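Local structure of glycogen accumulation regulator GarA (Mycobacterium tuberculosis, 6I2P) at residues E108-D113 with V127-L132; G119-N123 with D136-I140. The protein probably regulates glycogen accumulation and related central metabolism through a forkhead-associated (FHA) domain, a fold that recognises phosphothreonine. All blocks are in the same frame, centred on the assembly; numbering follows the deposited sequence.

Contact 1: E108-D113 with V127-L132; sequences EFNVVD and VDSAVL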
loop_
_atom_site.group_PDB
_atom_site.type_symbol
_atom_site.label_atom_id
_atom_site.label_comp_id
_atom_site.label_asym_id
_atom_site.label_seq_id
_atom_site.Cartn_x
_atom_site.Cartn_y
_atom_site.Cartn_z
ATOM N N GLU C 108 -24.231 -20.014 19.743
ATOM C CA GLU C 108 -23.217 -20.015 18.686
ATOM C C GLU C 108 -22.609 -18.628 18.471
ATOM O O GLU C 108 -23.242 -17.614 18.762
ATOM C CB GLU C 108 -23.799 -20.545 17.365
ATOM C CG GLU C 108 -24.029 -22.049 17.342
ATOM C CD GLU C 108 -24.120 -22.717 15.982
ATOM O OE1 GLU C 108 -24.117 -23.968 15.954
ATOM O OE2 GLU C 108 -24.187 -22.009 14.948
ATOM N N PHE C 109 -21.388 -18.591 17.936
ATOM C CA PHE C 109 -20.694 -17.343 17.664
ATOM C C PHE C 109 -20.794 -16.930 16.202
ATOM O O PHE C 109 -20.888 -17.773 15.309
ATOM C CB PHE C 109 -19.223 -17.431 18.097
ATOM C CG PHE C 109 -19.016 -17.532 19.589
ATOM C CD1 PHE C 109 -18.884 -16.386 20.368
ATOM C CD2 PHE C 109 -18.957 -18.772 20.219
ATOM C CE1 PHE C 109 -18.709 -16.481 21.754
ATOM C CE2 PHE C 109 -18.782 -18.866 21.601
ATOM C CZ PHE C 109 -18.647 -17.721 22.358
ATOM N N ASN C 110 -20.762 -15.617 15.969
ATOM C CA ASN C 110 -20.767 -15.037 14.636
ATOM C C ASN C 110 -19.941 -13.758 14.592
ATOM O O ASN C 110 -19.787 -13.088 15.611
ATOM C CB ASN C 110 -22.195 -14.812 14.108
ATOM C CG ASN C 110 -23.108 -14.040 15.024
ATOM O OD1 ASN C 110 -23.074 -12.806 15.074
ATOM N ND2 ASN C 110 -23.962 -14.759 15.750
ATOM N N VAL C 111 -19.360 -13.453 13.426
ATOM C CA VAL C 111 -18.609 -12.213 13.223
ATOM C C VAL C 111 -19.482 -11.263 12.399
ATOM O O VAL C 111 -20.201 -11.701 11.499
ATOM C CB VAL C 111 -17.167 -12.397 12.647
ATOM C CG1 VAL C 111 -17.182 -13.014 11.253
ATOM C CG2 VAL C 111 -16.385 -11.078 12.647
ATOM N N VAL C 112 -19.439 -9.975 12.733
ATOM C CA VAL C 112 -20.187 -8.956 12.017
ATOM C C VAL C 112 -19.300 -7.728 11.781
ATOM O O VAL C 112 -18.642 -7.252 12.706
ATOM C CB VAL C 112 -21.548 -8.638 12.702
ATOM C CG1 VAL C 112 -21.368 -7.931 14.044
ATOM C CG2 VAL C 112 -22.466 -7.849 11.781
ATOM N N ASP C 113 -19.282 -7.227 10.532
ATOM C CA ASP C 113 -18.528 -6.031 10.177
ATOM C C ASP C 113 -19.421 -4.856 10.510
ATOM O O ASP C 113 -20.565 -4.801 10.054
ATOM C CB ASP C 113 -18.137 -6.034 8.696
ATOM C CG ASP C 113 -17.235 -4.875 8.326
ATOM O OD1 ASP C 113 -17.761 -3.761 8.101
ATOM O OD2 ASP C 113 -16.006 -5.083 8.248
ATOM N N VAL C 127 -17.370 -10.781 3.870
ATOM C CA VAL C 127 -18.672 -10.935 4.533
ATOM C C VAL C 127 -19.117 -9.685 5.284
ATOM O O VAL C 127 -18.287 -8.897 5.750
ATOM C CB VAL C 127 -18.745 -12.184 5.472
ATOM C CG1 VAL C 127 -18.588 -13.497 4.710
ATOM C CG2 VAL C 127 -17.754 -12.092 6.634
ATOM N N ASP C 128 -20.438 -9.545 5.443
ATOM C CA ASP C 128 -21.050 -8.507 6.261
ATOM C C ASP C 128 -21.245 -9.170 7.636
ATOM O O ASP C 128 -20.843 -8.614 8.657
ATOM C CB ASP C 128 -22.396 -8.064 5.666
ATOM C CG ASP C 128 -22.308 -7.341 4.336
ATOM O OD1 ASP C 128 -21.482 -6.409 4.219
ATOM O OD2 ASP C 128 -23.086 -7.684 3.422
ATOM N N SER C 129 -21.806 -10.396 7.633
ATOM C CA SER C 129 -22.038 -11.221 8.819
ATOM C C SER C 129 -21.897 -12.702 8.467
ATOM O O SER C 129 -22.371 -13.139 7.414
ATOM C CB SER C 129 -23.415 -10.948 9.412
ATOM O OG SER C 129 -24.449 -11.385 8.548
ATOM N N ALA C 130 -21.264 -13.475 9.351
ATOM C CA ALA C 130 -21.071 -14.917 9.159
ATOM C C ALA C 130 -21.040 -15.656 10.475
ATOM O O ALA C 130 -20.443 -15.173 11.433
ATOM C CB ALA C 130 -19.781 -15.180 8.392
ATOM N N VAL C 131 -21.672 -16.840 10.511
ATOM C CA VAL C 131 -21.702 -17.744 11.664
ATOM C C VAL C 131 -20.339 -18.453 11.681
ATOM O O VAL C 131 -19.853 -18.877 10.629
ATOM C CB VAL C 131 -22.887 -18.751 11.568
ATOM C CG1 VAL C 131 -22.839 -19.801 12.682
ATOM C CG2 VAL C 131 -24.230 -18.024 11.570
ATOM N N LEU C 132 -19.720 -18.564 12.867
ATOM C CA LEU C 132 -18.413 -19.193 13.010
ATOM C C LEU C 132 -18.467 -20.616 13.555
ATOM O O LEU C 132 -19.137 -20.893 14.550
ATOM C CB LEU C 132 -17.466 -18.318 13.849
ATOM C CG LEU C 132 -17.213 -16.886 13.335
ATOM C CD1 LEU C 132 -16.589 -16.018 14.408
ATOM C CD2 LEU C 132 -16.369 -16.877 12.063
#
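Val111 and Ala130 face each other as a hydrogen-bonded pair at the middle of two antiparallel strands, 108-113 and 129-132, whose axes approach to 4.4 Å with N-to-C directions 153° apart. Val111 N gives its hydrogen to Ala130 O, and Ala130 N returns one to Val111 O. Asp113 N to Asp128 O, 2.8 Å, carries the pairing past the start of strand 129-132, and Leu132 N also bonds to Phe109 O.

Side chains alternate between the two faces. On the face of Val111, Ala130 and Leu132, Val111 CG1 sits between its own backbone N and carbonyl carbon (chi1 63°), which sets this methyl 4.0 Å from Leu132 CD2 and 4.4 Å from Ala130 CB. The other leucine methyl, CD1, lies against the backbone, 3.9 Å from Val111 N. On the face of Asn110 and Val112, Val112 CG2 rests 4.0 Å from Ser129 CB, while Asn110 CB lies 3.2 Å from Ala130 O and its amide leads away from strand 129-132. At the margin Glu108, extended beyond CG, reaches across Val131 at a slant, OE2 coming 3.4 Å from Val131 CG1. Asp113 turns its carboxylate out of the pairing, where OD2 is bonded to Thr120 and Ser116 and OD1 to Gly115 N.

Within the chain, strand 129-132 is outermost in the mixed sheet, with 108-113 between it and strand 100-105; this is one of the two sheets of the FHA beta-sandwich.

Contact 2: G119-N123 with D136-I140; sequences GTYVN and DEVQI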
loop_
_atom_site.group_PDB
_atom_site.type_symbol
_atom_site.label_atom_id
_atom_site.label_comp_id
_atom_site.label_asym_id
_atom_site.label_seq_id
_atom_site.Cartn_x
_atom_site.Cartn_y
_atom_site.Cartn_z
ATOM N N GLY C 119 -12.948 -4.137 5.071
ATOM C CA GLY C 119 -13.848 -5.270 5.264
ATOM C C GLY C 119 -13.365 -6.399 6.150
ATOM O O GLY C 119 -12.237 -6.396 6.646
ATOM N N THR C 120 -14.258 -7.373 6.365
ATOM C CA THR C 120 -14.022 -8.575 7.162
ATOM C C THR C 120 -14.180 -9.794 6.251
ATOM O O THR C 120 -15.121 -9.866 5.458
ATOM C CB THR C 120 -14.940 -8.605 8.402
ATOM O OG1 THR C 120 -14.810 -7.368 9.103
ATOM C CG2 THR C 120 -14.606 -9.753 9.354
ATOM N N TYR C 121 -13.246 -10.741 6.362
ATOM C CA TYR C 121 -13.241 -11.954 5.553
ATOM C C TYR C 121 -13.310 -13.189 6.432
ATOM O O TYR C 121 -12.657 -13.250 7.474
ATOM C CB TYR C 121 -11.989 -12.014 4.654
ATOM C CG TYR C 121 -11.789 -10.794 3.777
ATOM C CD1 TYR C 121 -11.143 -9.659 4.262
ATOM C CD2 TYR C 121 -12.189 -10.797 2.446
ATOM C CE1 TYR C 121 -10.955 -8.535 3.460
ATOM C CE2 TYR C 121 -11.984 -9.686 1.625
ATOM C CZ TYR C 121 -11.372 -8.553 2.141
ATOM O OH TYR C 121 -11.166 -7.452 1.348
ATOM N N VAL C 122 -14.121 -14.163 6.019
ATOM C CA VAL C 122 -14.250 -15.456 6.688
ATOM C C VAL C 122 -13.899 -16.486 5.638
ATOM O O VAL C 122 -14.558 -16.544 4.596
ATOM C CB VAL C 122 -15.636 -15.695 7.348
ATOM C CG1 VAL C 122 -15.781 -17.142 7.830
ATOM C CG2 VAL C 122 -15.848 -14.728 8.505
ATOM N N ASN C 123 -12.812 -17.241 5.883
ATOM C CA ASN C 123 -12.272 -18.264 4.980
ATOM C C ASN C 123 -11.982 -17.683 3.574
ATOM O O ASN C 123 -12.338 -18.284 2.554
ATOM C CB ASN C 123 -13.166 -19.524 4.953
ATOM C CG ASN C 123 -13.354 -20.176 6.308
ATOM O OD1 ASN C 123 -12.508 -20.086 7.206
ATOM N ND2 ASN C 123 -14.478 -20.852 6.489
ATOM N N ASP C 136 -12.517 -21.946 11.561
ATOM C CA ASP C 136 -12.727 -20.837 10.626
ATOM C C ASP C 136 -11.657 -19.770 10.778
ATOM O O ASP C 136 -11.209 -19.496 11.893
ATOM C CB ASP C 136 -14.118 -20.211 10.816
ATOM C CG ASP C 136 -15.251 -20.914 10.092
ATOM O OD1 ASP C 136 -14.967 -21.769 9.224
ATOM O OD2 ASP C 136 -16.423 -20.600 10.383
ATOM N N GLU C 137 -11.244 -19.181 9.645
ATOM C CA GLU C 137 -10.244 -18.123 9.609
ATOM C C GLU C 137 -10.899 -16.767 9.356
ATOM O O GLU C 137 -11.633 -16.597 8.383
ATOM C CB GLU C 137 -9.140 -18.427 8.585
ATOM C CG GLU C 137 -8.161 -19.487 9.082
ATOM C CD GLU C 137 -6.805 -19.540 8.405
ATOM O OE1 GLU C 137 -6.427 -20.634 7.930
ATOM O OE2 GLU C 137 -6.109 -18.499 8.368
ATOM N N VAL C 138 -10.646 -15.812 10.257
ATOM C CA VAL C 138 -11.191 -14.457 10.202
ATOM C C VAL C 138 -10.077 -13.472 9.874
ATOM O O VAL C 138 -9.079 -13.405 10.591
ATOM C CB VAL C 138 -11.955 -14.058 11.499
ATOM C CG1 VAL C 138 -12.684 -12.724 11.321
ATOM C CG2 VAL C 138 -12.935 -15.146 11.929
ATOM N N GLN C 139 -10.250 -12.707 8.786
ATOM C CA GLN C 139 -9.277 -11.698 8.390
ATOM C C GLN C 139 -9.808 -10.308 8.672
ATOM O O GLN C 139 -10.827 -9.898 8.111
ATOM C CB GLN C 139 -8.823 -11.853 6.928
ATOM C CG GLN C 139 -7.513 -11.125 6.643
ATOM C CD GLN C 139 -7.252 -10.912 5.177
ATOM O OE1 GLN C 139 -7.018 -11.849 4.410
ATOM N NE2 GLN C 139 -7.264 -9.663 4.761
ATOM N N ILE C 140 -9.127 -9.608 9.589
ATOM C CA ILE C 140 -9.395 -8.227 9.988
ATOM C C ILE C 140 -8.069 -7.508 9.760
ATOM O O ILE C 140 -7.088 -7.773 10.457
ATOM C CB ILE C 140 -9.939 -8.125 11.444
ATOM C CG1 ILE C 140 -11.360 -8.742 11.545
ATOM C CG2 ILE C 140 -9.941 -6.671 11.932
ATOM C CD1 ILE C 140 -11.864 -9.065 12.969
#
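Tyr121 and Gln139 form the central hydrogen-bonded pair of strands 120-122 and 137-140, which run antiparallel in the second sheet of the FHA beta-sandwich, their directions 165° apart. Gln139 N bonds to Tyr121 O at 2.8 Å, and Gln139 O receives Tyr121 N in its carbonyl plane, on a lone pair. The same carbonyl oxygen also lies at the edge of the tyrosine ring, in the ring plane.

The two side chains leave the sheet side by side, their CB atoms 3.9 Å apart. Gln139 is extended, with CG opposite its backbone N (chi1 -161°), and this lays the amide beside the ring, with NE2 3.9 Å from Tyr121 CD1. Ring and amide planes are 38° apart, neither stacked nor perpendicular. The amide is held by residues of the N-terminal region: OE1 bonds to Ser32 and NE2 to Glu33, both of which also touch the tyrosine.

The other face turns into the sandwich. There Thr120 and Ile140 lie side by side, pointing the same way, and Thr120 CG2 touches Val138 CG1 and Ile140 CG1, 4.0 Å from each. Phe102 of the mixed sheet covers Val138 and Ile140.

Beyond the end of strand 120-122, Asn123 has a left-handed backbone conformation and bridges to segment 136-140 with three bonds. Its N reaches Glu137 O, and its OD1 takes up Glu137 N in a nearly straight bond. With CG of Asn123 beside its backbone N, the Asn123 and Asp136 side chains cross at about a right angle. Asp136 OD1 lies in the plane of the asparagine amide, and Asn123 ND2 meets it at 2.9 Å from above the carboxylate plane.

How the contacts relate
Contacts 1 and 2 belong to the two opposing sheets of the sandwich, and their centres are about 9 Å apart. Their segments alternate along the chain: strands 108-113 and 120-122 are consecutive, as are 129-132 and 137-140. Between the sheets, Val111 CG1 packs 3.5 Å from Val122 CG2, and Asp113 OD2 makes a probable hydrogen bond to Thr120 OG1, 2.7 Å. Val127 N to Thr120 O, 2.9 Å, is a probable backbone bond within the six-strand sheet, where segment 127-132 begins. In FHA domains, loops at one end of the sandwich bind phosphothreonine; the connection from 108-113 to 120-122, with Ser116 and Gly119, whose O is bonded by His99, probably lies on that side.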